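Local coordinates for protein methyl-coenzyme M reductase gamma subunit (Methermicoccus shengliensis DSM 18856, PDB 7NKG) that forms the gamma subunit of methyl-coenzyme M reductase, the factor 430-dependent enzyme that probably releases methane from methyl-coenzyme M with coenzyme B, at residues G10-A15 and D219-R224; A39-R44 and R84-T89. All coordinates share one frame; numbering follows the deposited sequence.

Interaction 1 (G10-A15 and D219-R224); sequences GNTSVA and DNVPFR
The capped N-terminus of helix 13-23 receives Val221, an apolar side chain of the loop between helices 206-212 and 227-245. Thr12, Ser13 and Val14 each turn their side chains toward it, and Val221 points back at them. The two methyls of Val221 have different partners. Val221 CG1 lies 3.6 Å from Thr12 CB and equally near Thr12 OG1, while Val221 CG2 is 3.5 Å from Ser13 OG. Val14 CG2 comes in at the branch point, 3.7 Å from Val221 CB and just as near Val221 CG1. The side chains of Thr12 and Val14 both run past that of Val221 in opposite directions. The contact is van der Waals in kind, and small: about 153 Å² is buried, both sides summed.

Thr12 does two jobs. It is the N-cap residue, with OG1 between the backbone N and the carbonyl carbon (chi1 68°). In that position OG1 accepts a weak capping bond from Ala15 N at 3.5 Å, nearly straight at 167°. The same hydroxyl is hydrogen-bonded to Asp226 OD2, and Asp226 OD1 takes the backbone N of Asn11; one carboxylate at the end of the same loop thus holds the two residues that lead into the helix.

Asn220 and Val221 together face Arg217 as a classic beta bulge, and Tyr216 packs on Thr12 and Val14. The Phe223 side chain sets off away from residues 10-15 and packs on Val229 and Val230 of helix 227-245.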
ATOM      1  N   GLY C  10     -19.506 -21.158 -41.081  1.00 20.33           N
ATOM      2  CA  GLY C  10     -18.565 -22.113 -41.664  1.00 21.39           C
ATOM      3  C   GLY C  10     -19.239 -23.233 -42.422  1.00 22.76           C
ATOM      4  O   GLY C  10     -20.387 -23.583 -42.137  1.00 22.89           O
ATOM      5  N   ASN C  11     -18.510 -23.808 -43.392  1.00 23.43           N
ATOM      6  CA  ASN C  11     -19.034 -24.869 -44.252  1.00 24.55           C
ATOM      7  C   ASN C  11     -18.136 -26.119 -44.335  1.00 23.83           C
ATOM      8  O   ASN C  11     -18.462 -27.032 -45.098  1.00 24.81           O
ATOM      9  CB  ASN C  11     -19.269 -24.314 -45.662  1.00 28.02           C
ATOM     10  CG  ASN C  11     -18.023 -23.829 -46.366  1.00 33.20           C
ATOM     11  OD1 ASN C  11     -16.928 -23.774 -45.801  1.00 33.89           O
ATOM     12  ND2 ASN C  11     -18.160 -23.480 -47.639  1.00 36.22           N
ATOM     13  N   THR C  12     -17.011 -26.164 -43.605  1.00 22.15           N
ATOM     14  CA  THR C  12     -16.133 -27.339 -43.642  1.00 21.34           C
ATOM     15  C   THR C  12     -16.677 -28.433 -42.705  1.00 20.99           C
ATOM     16  O   THR C  12     -17.572 -28.156 -41.889  1.00 21.09           O
ATOM     17  CB  THR C  12     -14.696 -26.948 -43.243  1.00 21.65           C
ATOM     18  OG1 THR C  12     -14.664 -26.595 -41.854  1.00 23.24           O
ATOM     19  CG2 THR C  12     -14.108 -25.850 -44.128  1.00 21.37           C
ATOM     20  N   SER C  13     -16.090 -29.662 -42.749  1.00 20.49           N
ATOM     21  CA  SER C  13     -16.480 -30.742 -41.839  1.00 20.73           C
ATOM     22  C   SER C  13     -16.303 -30.292 -40.372  1.00 20.27           C
ATOM     23  O   SER C  13     -17.131 -30.625 -39.535  1.00 20.78           O
ATOM     24  CB  SER C  13     -15.624 -31.980 -42.085  1.00 21.26           C
ATOM     25  OG  SER C  13     -14.255 -31.694 -41.819  1.00 21.44           O
ATOM     26  N   VAL C  14     -15.259 -29.497 -40.074  1.00 19.58           N
ATOM     27  CA  VAL C  14     -15.019 -29.005 -38.720  1.00 19.75           C
ATOM     28  C   VAL C  14     -16.199 -28.145 -38.252  1.00 19.96           C
ATOM     29  O   VAL C  14     -16.691 -28.344 -37.148  1.00 20.28           O
ATOM     30  CB  VAL C  14     -13.697 -28.215 -38.646  1.00 20.11           C
ATOM     31  CG1 VAL C  14     -13.533 -27.532 -37.285  1.00 20.60           C
ATOM     32  CG2 VAL C  14     -12.504 -29.117 -38.931  1.00 20.55           C
ATOM     33  N   ALA C  15     -16.657 -27.202 -39.086  1.00 19.95           N
ATOM     34  CA  ALA C  15     -17.796 -26.342 -38.742  1.00 20.53           C
ATOM     35  C   ALA C  15     -19.067 -27.180 -38.597  1.00 20.47           C
ATOM     36  O   ALA C  15     -19.856 -26.948 -37.674  1.00 19.93           O
ATOM     37  CB  ALA C  15     -17.998 -25.276 -39.808  1.00 21.32           C
ATOM     38  N   ASP C 219      -2.971 -29.732 -41.728  1.00 19.36           N
ATOM     39  CA  ASP C 219      -2.819 -31.015 -42.432  1.00 19.18           C
ATOM     40  C   ASP C 219      -4.120 -31.826 -42.504  1.00 19.78           C
ATOM     41  O   ASP C 219      -4.079 -33.015 -42.820  1.00 21.25           O
ATOM     42  CB  ASP C 219      -1.672 -31.837 -41.830  1.00 19.19           C
ATOM     43  CG  ASP C 219      -1.813 -32.158 -40.358  1.00 22.32           C
ATOM     44  OD1 ASP C 219      -2.906 -31.897 -39.792  1.00 21.53           O
ATOM     45  OD2 ASP C 219      -0.825 -32.633 -39.761  1.00 24.29           O
ATOM     46  N   ASN C 220      -5.275 -31.205 -42.199  1.00 19.58           N
ATOM     47  CA  ASN C 220      -6.562 -31.882 -42.309  1.00 19.73           C
ATOM     48  C   ASN C 220      -7.548 -30.868 -42.920  1.00 21.00           C
ATOM     49  O   ASN C 220      -7.700 -30.852 -44.141  1.00 22.01           O
ATOM     50  CB  ASN C 220      -7.023 -32.465 -40.954  1.00 19.78           C
ATOM     51  CG  ASN C 220      -8.377 -33.129 -41.053  1.00 21.60           C
ATOM     52  OD1 ASN C 220      -8.672 -33.821 -42.039  1.00 21.77           O
ATOM     53  ND2 ASN C 220      -9.226 -32.950 -40.049  1.00 20.75           N
ATOM     54  N   VAL C 221      -8.152 -29.983 -42.100  1.00 20.74           N
ATOM     55  CA  VAL C 221      -9.062 -28.945 -42.547  1.00 21.32           C
ATOM     56  C   VAL C 221      -8.458 -27.665 -41.983  1.00 20.82           C
ATOM     57  O   VAL C 221      -8.608 -27.412 -40.784  1.00 20.50           O
ATOM     58  CB  VAL C 221     -10.484 -29.182 -42.016  1.00 22.53           C
ATOM     59  CG1 VAL C 221     -11.380 -27.987 -42.320  1.00 23.31           C
ATOM     60  CG2 VAL C 221     -11.076 -30.466 -42.599  1.00 23.34           C
ATOM     61  N   PRO C 222      -7.674 -26.910 -42.772  1.00 21.06           N
ATOM     62  CA  PRO C 222      -7.039 -25.709 -42.213  1.00 20.75           C
ATOM     63  C   PRO C 222      -8.049 -24.663 -41.761  1.00 20.76           C
ATOM     64  O   PRO C 222      -9.074 -24.436 -42.423  1.00 21.15           O
ATOM     65  CB  PRO C 222      -6.182 -25.178 -43.367  1.00 21.70           C
ATOM     66  CG  PRO C 222      -6.028 -26.339 -44.313  1.00 22.05           C
ATOM     67  CD  PRO C 222      -7.301 -27.107 -44.189  1.00 20.91           C
ATOM     68  N   PHE C 223      -7.751 -23.992 -40.653  1.00 20.06           N
ATOM     69  CA  PHE C 223      -8.586 -22.900 -40.136  1.00 20.05           C
ATOM     70  C   PHE C 223      -8.752 -21.804 -41.211  1.00 20.00           C
ATOM     71  O   PHE C 223      -9.852 -21.308 -41.435  1.00 20.99           O
ATOM     72  CB  PHE C 223      -7.918 -22.298 -38.885  1.00 19.51           C
ATOM     73  CG  PHE C 223      -8.565 -21.030 -38.385  1.00 19.53           C
ATOM     74  CD1 PHE C 223      -9.872 -21.034 -37.929  1.00 20.34           C
ATOM     75  CD2 PHE C 223      -7.851 -19.846 -38.324  1.00 20.41           C
ATOM     76  CE1 PHE C 223     -10.455 -19.877 -37.429  1.00 21.36           C
ATOM     77  CE2 PHE C 223      -8.442 -18.682 -37.842  1.00 21.17           C
ATOM     78  CZ  PHE C 223      -9.735 -18.707 -37.385  1.00 21.01           C
ATOM     79  N   ARG C 224      -7.642 -21.494 -41.897  1.00 19.76           N
ATOM     80  CA  ARG C 224      -7.584 -20.503 -42.974  1.00 20.60           C
ATOM     81  C   ARG C 224      -8.622 -20.797 -44.083  1.00 20.84           C
ATOM     82  O   ARG C 224      -9.115 -19.863 -44.714  1.00 21.17           O
ATOM     83  CB  ARG C 224      -6.176 -20.530 -43.598  1.00 22.75           C
ATOM     84  CG  ARG C 224      -5.817 -19.355 -44.490  1.00 27.05           C
ATOM     85  CD  ARG C 224      -4.566 -19.687 -45.280  1.00 28.78           C
ATOM     86  NE  ARG C 224      -3.362 -19.797 -44.445  1.00 27.80           N
ATOM     87  CZ  ARG C 224      -2.602 -18.772 -44.055  1.00 27.87           C
ATOM     88  NH1 ARG C 224      -2.948 -17.521 -44.352  1.00 27.51           N
ATOM     89  NH2 ARG C 224      -1.511 -18.985 -43.334  1.00 25.38           N
TER

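Interaction 2 (A39-R44 and R84-T89); sequences AILGHR and RYVQWT
His43 CG stands beside its own backbone N, anti to the carbonyl carbon (chi1 -56°), which swings the imidazole from the turn after helix 34-41 onto strand 83-90. Tyr85 CG sits between its backbone N and carbonyl carbon (chi1 74°), and although its CB points away, the ring comes back to meet the histidine. His43 NE2 donates to Tyr85 O at 2.8 Å, with an N-H...O angle of 155°. The oxygen lies almost in the imidazole plane, and the N-H meets a lone pair in the carbonyl plane. A histidine bound to a strand carbonyl thus joins the turn after the helix to an inner strand of the antiparallel sheet.

The edge of the imidazole also faces the phenol of Tyr85, a side chain about 9 Å from bound factor 430. The two rings form an offset edge-to-face pair with planes at 70°, and His43 CE1 is 3.4 Å from Tyr85 CE1. Arg84 covers one face of the imidazole. Its CB makes a CH-pi contact 3.7 Å from the ring centroid of His43. Leu41 O lies over the centre of the opposite face. Water 1 donates to His43 O and accepts from Arg84 NE at 2.9 Å, tying the turn to the arginine. Arg84 NH2 is hydrogen-bonded to the backbone of another protein's chain. Near the helix end, Leu41 CD2 packs 3.9 Å from Val86 CG2.

Gln189 NE2 is hydrogen-bonded to both Leu41 O and Tyr85 O, so the latter carbonyl has a second partner. Strand 83-90 runs between strands 122-127 and 149-151, antiparallel to both, and helix 128-140 lies against the contact, with Glu128 touching His43 and Arg84.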
ATOM      1  N   ALA C  39     -17.923 -45.730 -11.238  1.00 22.77           N
ATOM      2  CA  ALA C  39     -16.587 -46.138 -10.819  1.00 22.88           C
ATOM      3  C   ALA C  39     -15.510 -45.180 -11.391  1.00 22.63           C
ATOM      4  O   ALA C  39     -14.654 -44.711 -10.637  1.00 23.06           O
ATOM      5  CB  ALA C  39     -16.308 -47.573 -11.273  1.00 23.35           C
ATOM      6  N   ILE C  40     -15.554 -44.883 -12.704  1.00 21.96           N
ATOM      7  CA  ILE C  40     -14.517 -44.038 -13.316  1.00 22.16           C
ATOM      8  C   ILE C  40     -14.626 -42.566 -12.873  1.00 22.00           C
ATOM      9  O   ILE C  40     -13.590 -41.894 -12.811  1.00 21.81           O
ATOM     10  CB  ILE C  40     -14.430 -44.193 -14.865  1.00 22.51           C
ATOM     11  CG1 ILE C  40     -15.733 -43.706 -15.554  1.00 23.29           C
ATOM     12  CG2 ILE C  40     -14.130 -45.675 -15.193  1.00 23.05           C
ATOM     13  CD1 ILE C  40     -15.772 -43.767 -17.061  1.00 23.64           C
ATOM     14  N   LEU C  41     -15.826 -42.085 -12.477  1.00 21.63           N
ATOM     15  CA  LEU C  41     -15.921 -40.700 -11.967  1.00 22.41           C
ATOM     16  C   LEU C  41     -15.325 -40.554 -10.528  1.00 23.00           C
ATOM     17  O   LEU C  41     -14.816 -39.483 -10.198  1.00 22.94           O
ATOM     18  CB  LEU C  41     -17.352 -40.161 -12.080  1.00 23.08           C
ATOM     19  CG  LEU C  41     -17.958 -40.165 -13.499  1.00 24.65           C
ATOM     20  CD1 LEU C  41     -19.344 -39.566 -13.491  1.00 25.44           C
ATOM     21  CD2 LEU C  41     -17.077 -39.394 -14.518  1.00 24.90           C
ATOM     22  N   GLY C  42     -15.315 -41.628  -9.732  1.00 22.57           N
ATOM     23  CA  GLY C  42     -14.691 -41.641  -8.410  1.00 22.95           C
ATOM     24  C   GLY C  42     -15.321 -40.806  -7.313  1.00 23.80           C
ATOM     25  O   GLY C  42     -14.640 -40.479  -6.338  1.00 24.91           O
ATOM     26  N   HIS C  43     -16.618 -40.497  -7.418  1.00 22.50           N
ATOM     27  CA  HIS C  43     -17.305 -39.667  -6.415  1.00 22.62           C
ATOM     28  C   HIS C  43     -17.951 -40.491  -5.308  1.00 23.03           C
ATOM     29  O   HIS C  43     -18.121 -39.989  -4.192  1.00 23.11           O
ATOM     30  CB  HIS C  43     -18.374 -38.813  -7.093  1.00 22.56           C
ATOM     31  CG  HIS C  43     -17.826 -37.957  -8.191  1.00 22.72           C
ATOM     32  ND1 HIS C  43     -16.659 -37.233  -8.018  1.00 23.59           N
ATOM     33  CD2 HIS C  43     -18.301 -37.729  -9.437  1.00 23.37           C
ATOM     34  CE1 HIS C  43     -16.449 -36.611  -9.167  1.00 23.94           C
ATOM     35  NE2 HIS C  43     -17.424 -36.851 -10.038  1.00 23.92           N
ATOM     36  N   ARG C  44     -18.378 -41.713  -5.625  1.00 23.17           N
ATOM     37  CA  ARG C  44     -19.023 -42.597  -4.646  1.00 24.90           C
ATOM     38  C   ARG C  44     -18.898 -44.057  -5.107  1.00 26.59           C
ATOM     39  O   ARG C  44     -18.558 -44.311  -6.272  1.00 26.73           O
ATOM     40  CB  ARG C  44     -20.514 -42.214  -4.437  1.00 25.36           C
ATOM     41  CG  ARG C  44     -21.398 -42.568  -5.619  1.00 26.09           C
ATOM     42  CD  ARG C  44     -22.842 -42.143  -5.450  1.00 28.60           C
ATOM     43  NE  ARG C  44     -23.722 -42.917  -6.322  1.00 30.68           N
ATOM     44  CZ  ARG C  44     -23.833 -42.754  -7.637  1.00 32.19           C
ATOM     45  NH1 ARG C  44     -23.132 -41.813  -8.259  1.00 31.63           N
ATOM     46  NH2 ARG C  44     -24.650 -43.533  -8.341  1.00 32.87           N
ATOM     47  N   ARG C  84     -20.726 -32.448  -8.083  1.00 20.58           N
ATOM     48  CA  ARG C  84     -19.605 -33.274  -8.547  1.00 20.30           C
ATOM     49  C   ARG C  84     -19.211 -32.898  -9.976  1.00 20.00           C
ATOM     50  O   ARG C  84     -19.888 -32.089 -10.596  1.00 19.90           O
ATOM     51  CB  ARG C  84     -19.967 -34.769  -8.442  1.00 22.03           C
ATOM     52  CG  ARG C  84     -20.258 -35.233  -7.031  1.00 24.70           C
ATOM     53  CD  ARG C  84     -19.125 -35.004  -6.051  1.00 28.84           C
ATOM     54  NE  ARG C  84     -19.374 -35.771  -4.834  1.00 35.00           N
ATOM     55  CZ  ARG C  84     -18.753 -35.590  -3.675  1.00 39.54           C
ATOM     56  NH1 ARG C  84     -19.047 -36.361  -2.632  1.00 40.46           N
ATOM     57  NH2 ARG C  84     -17.809 -34.663  -3.554  1.00 40.10           N
ATOM     58  N   TYR C  85     -18.147 -33.514 -10.515  1.00 19.52           N
ATOM     59  CA  TYR C  85     -17.633 -33.104 -11.811  1.00 20.01           C
ATOM     60  C   TYR C  85     -17.265 -34.243 -12.765  1.00 19.23           C
ATOM     61  O   TYR C  85     -17.043 -35.382 -12.345  1.00 18.39           O
ATOM     62  CB  TYR C  85     -16.420 -32.213 -11.553  1.00 21.14           C
ATOM     63  CG  TYR C  85     -15.228 -33.011 -11.108  1.00 23.88           C
ATOM     64  CD1 TYR C  85     -15.051 -33.347  -9.775  1.00 25.05           C
ATOM     65  CD2 TYR C  85     -14.321 -33.504 -12.027  1.00 26.11           C
ATOM     66  CE1 TYR C  85     -14.048 -34.219  -9.385  1.00 27.59           C
ATOM     67  CE2 TYR C  85     -13.292 -34.332 -11.642  1.00 27.88           C
ATOM     68  CZ  TYR C  85     -13.212 -34.767 -10.340  1.00 28.88           C
ATOM     69  OH  TYR C  85     -12.124 -35.522 -10.000  1.00 31.29           O
ATOM     70  N   VAL C  86     -17.164 -33.884 -14.059  1.00 18.66           N
ATOM     71  CA  VAL C  86     -16.711 -34.747 -15.146  1.00 19.06           C
ATOM     72  C   VAL C  86     -15.688 -33.883 -15.889  1.00 18.57           C
ATOM     73  O   VAL C  86     -16.064 -32.813 -16.373  1.00 18.23           O
ATOM     74  CB  VAL C  86     -17.873 -35.165 -16.080  1.00 20.27           C
ATOM     75  CG1 VAL C  86     -17.346 -35.888 -17.320  1.00 21.41           C
ATOM     76  CG2 VAL C  86     -18.877 -36.042 -15.334  1.00 20.95           C
ATOM     77  N   GLN C  87     -14.409 -34.288 -15.922  1.00 18.34           N
ATOM     78  CA  GLN C  87     -13.375 -33.494 -16.586  1.00 17.32           C
ATOM     79  C   GLN C  87     -12.694 -34.313 -17.667  1.00 17.28           C
ATOM     80  O   GLN C  87     -12.244 -35.426 -17.397  1.00 17.44           O
ATOM     81  CB  GLN C  87     -12.346 -32.955 -15.586  1.00 16.92           C
ATOM     82  CG  GLN C  87     -11.270 -32.105 -16.250  1.00 18.73           C
ATOM     83  CD  GLN C  87     -10.587 -31.201 -15.265  1.00 20.51           C
ATOM     84  OE1 GLN C  87     -11.059 -30.096 -14.983  1.00 20.95           O
ATOM     85  NE2 GLN C  87      -9.460 -31.643 -14.702  1.00 20.49           N
ATOM     86  N   TRP C  88     -12.571 -33.729 -18.871  1.00 17.36           N
ATOM     87  CA  TRP C  88     -11.992 -34.362 -20.050  1.00 18.42           C
ATOM     88  C   TRP C  88     -10.761 -33.627 -20.570  1.00 18.37           C
ATOM     89  O   TRP C  88     -10.728 -32.400 -20.549  1.00 18.48           O
ATOM     90  CB  TRP C  88     -13.019 -34.354 -21.191  1.00 18.71           C
ATOM     91  CG  TRP C  88     -14.013 -35.471 -21.111  1.00 19.40           C
ATOM     92  CD1 TRP C  88     -15.298 -35.403 -20.658  1.00 19.96           C
ATOM     93  CD2 TRP C  88     -13.788 -36.835 -21.486  1.00 19.34           C
ATOM     94  NE1 TRP C  88     -15.885 -36.648 -20.714  1.00 20.08           N
ATOM     95  CE2 TRP C  88     -14.980 -37.545 -21.229  1.00 19.78           C
ATOM     96  CE3 TRP C  88     -12.694 -37.525 -22.032  1.00 19.93           C
ATOM     97  CZ2 TRP C  88     -15.110 -38.908 -21.498  1.00 20.73           C
ATOM     98  CZ3 TRP C  88     -12.813 -38.879 -22.267  1.00 20.55           C
ATOM     99  CH2 TRP C  88     -14.015 -39.557 -22.012  1.00 20.68           C
ATOM    100  N   THR C  89      -9.797 -34.384 -21.083  1.00 17.62           N
ATOM    101  CA  THR C  89      -8.628 -33.878 -21.795  1.00 18.18           C
ATOM    102  C   THR C  89      -8.751 -34.461 -23.195  1.00 18.56           C
ATOM    103  O   THR C  89      -9.048 -35.653 -23.339  1.00 18.76           O
ATOM    104  CB  THR C  89      -7.333 -34.284 -21.119  1.00 19.00           C
ATOM    105  OG1 THR C  89      -7.289 -33.664 -19.831  1.00 19.94           O
ATOM    106  CG2 THR C  89      -6.098 -33.877 -21.927  1.00 19.41           C
TER
HETATM  107  O   HOH W   1     -20.739 -38.202  -4.189  1.00 30.22           O

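The two contacts lie on opposite sides of the chain's centre, about 16 Å apart at their nearest atoms. They share no element, although helices 13-23 and 34-41 follow each other in the chain. Interaction 1 is partly buried and peripheral. It joins the beginning of one helix to a loop through van der Waals contacts of one valine with two hydroxyl side chains and a second valine, with polar fastening from Asp226. Interaction 2 is the more deeply buried. It joins the turn after a helix to a sheet strand with a direct hydrogen bond, ring contacts and a water bridge. Both reach other proteins of the assembly, through Asp219 and Arg224 in interaction 1 and Arg84 in interaction 2.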